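Local coordinates for acetoacetate decarboxylase (Sphingomonas wittichii, PDB 5UPB) that acts as an acetoacetate decarboxylase-like enzyme, a lyase that probably works on keto-acid substrates through a Schiff base, at the interface of chains A and B. Residues are numbered along the deposited sequence; one frame, centred on the assembly and turned at random. Chains: chain A/B, Acetoacetate decarboxylase.

The interface of chains A and B. Residues chain A 186-188, 194-195; chain B 116, 184, 196.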
# COMPACT_ATOMS: atom_id res chain seq x y z
N TRP A 186 -16.22 -22.95 -0.36
CA TRP A 186 -15.91 -22.53 -1.72
C TRP A 186 -17.22 -22.57 -2.50
O TRP A 186 -17.58 -23.59 -3.10
CB TRP A 186 -14.85 -23.42 -2.36
CG TRP A 186 -14.22 -22.83 -3.60
CD1 TRP A 186 -14.23 -23.37 -4.87
CD2 TRP A 186 -13.50 -21.59 -3.70
NE1 TRP A 186 -13.54 -22.56 -5.74
CE2 TRP A 186 -13.09 -21.46 -5.06
CE3 TRP A 186 -13.15 -20.59 -2.79
CZ2 TRP A 186 -12.35 -20.36 -5.52
CZ3 TRP A 186 -12.42 -19.49 -3.25
CH2 TRP A 186 -12.03 -19.39 -4.62
N PRO A 187 -17.99 -21.49 -2.46
CA PRO A 187 -19.35 -21.55 -2.98
C PRO A 187 -19.38 -21.55 -4.50
O PRO A 187 -18.39 -21.24 -5.16
CB PRO A 187 -20.01 -20.28 -2.42
CG PRO A 187 -18.85 -19.32 -2.28
CD PRO A 187 -17.68 -20.18 -1.85
N ALA A 188 -20.53 -21.95 -5.02
CA ALA A 188 -20.79 -21.94 -6.46
C ALA A 188 -21.43 -20.61 -6.87
O ALA A 188 -22.35 -20.14 -6.21
CB ALA A 188 -21.72 -23.09 -6.89
N THR A 194 -19.14 -26.84 -8.86
CA THR A 194 -19.05 -27.75 -7.71
C THR A 194 -18.74 -26.97 -6.45
O THR A 194 -17.65 -26.42 -6.34
CB THR A 194 -17.98 -28.80 -7.92
OG1 THR A 194 -18.22 -29.51 -9.14
CG2 THR A 194 -17.94 -29.79 -6.69
N PRO A 195 -19.64 -26.91 -5.47
CA PRO A 195 -19.35 -26.17 -4.24
C PRO A 195 -18.66 -27.04 -3.19
O PRO A 195 -18.67 -28.27 -3.26
CB PRO A 195 -20.74 -25.75 -3.76
CG PRO A 195 -21.61 -26.92 -4.17
CD PRO A 195 -21.01 -27.47 -5.45
N LEU B 116 -13.42 -17.79 -8.03
CA LEU B 116 -14.65 -18.59 -8.02
C LEU B 116 -15.09 -18.94 -9.42
O LEU B 116 -15.76 -19.97 -9.61
CB LEU B 116 -15.77 -17.85 -7.29
CG LEU B 116 -15.56 -17.63 -5.80
CD1 LEU B 116 -16.58 -16.59 -5.31
CD2 LEU B 116 -15.67 -18.94 -5.06
N ARG B 184 -11.62 -23.30 -12.53
CA ARG B 184 -12.10 -23.17 -11.18
C ARG B 184 -11.43 -24.27 -10.36
O ARG B 184 -11.72 -25.47 -10.52
CB ARG B 184 -13.63 -23.26 -11.17
CG ARG B 184 -14.21 -23.15 -9.76
CD ARG B 184 -15.73 -23.20 -9.75
NE ARG B 184 -16.32 -22.74 -8.48
CZ ARG B 184 -16.73 -23.57 -7.55
NH1 ARG B 184 -16.62 -24.86 -7.72
NH2 ARG B 184 -17.28 -23.12 -6.44
N VAL B 196 -11.72 -29.06 -5.74
CA VAL B 196 -12.47 -28.71 -6.94
C VAL B 196 -11.47 -28.49 -8.05
O VAL B 196 -10.45 -27.80 -7.86
CB VAL B 196 -13.31 -27.43 -6.72
CG1 VAL B 196 -14.01 -27.00 -8.02
CG2 VAL B 196 -14.33 -27.66 -5.60
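B:Arg184 reaches over to A:Trp186 and the loop residues A:Pro187 and A:Thr194 in this patch of a two-fold symmetric interface between acetoacetate decarboxylase-family chains, a pairing found in the deposited tetramer and perhaps the biological one; its twin has the chains exchanged. Both B:Arg184 and A:Trp186 belong to strand 179-186 of their chains. Starting at CB, the arginine runs out nearly straight: CG lies opposite the backbone N (chi1 179°), and the chain stays extended to NE, carrying the guanidinium across the boundary. CG passes the indole nitrogen NE1 of A:Trp186 at 4.1 Å. NE turns back to its own chain, donating a weak hydrogen bond to the carbonyl O of B:Leu116 (3.0 Å), at the end of helix 108-116; this probably helps fix the rotation of the guanidinium. CZ lies 3.7 Å from CD1 of A:Trp186, which sits over the rim of one guanidinium face, the two planes tilted by 32°. NH2 hydrogen-bonds the carbonyl O of A:Pro187 at 2.5 Å. That acceptor lies at the guanidinium edge, in its plane, but the nitrogen stands 58° above the carbonyl plane. NH1 points towards the carbonyl O of A:Thr194, modelled too close for its bonding to be trusted; CG2 of B:Val196 lies 3.6 Å from that same oxygen. The indole face that meets the guanidinium also receives B:Leu116, whose methyl CD2 sits 3.4 Å from the centroid of the six-membered ring of A:Trp186 in a CH-pi contact. Were A:Trp186 cut back to an alanine, that methyl is likely to lose its aromatic platform and the guanidinium the ring over one of its faces. CD2 also lies 4.0 Å from CD of A:Pro187.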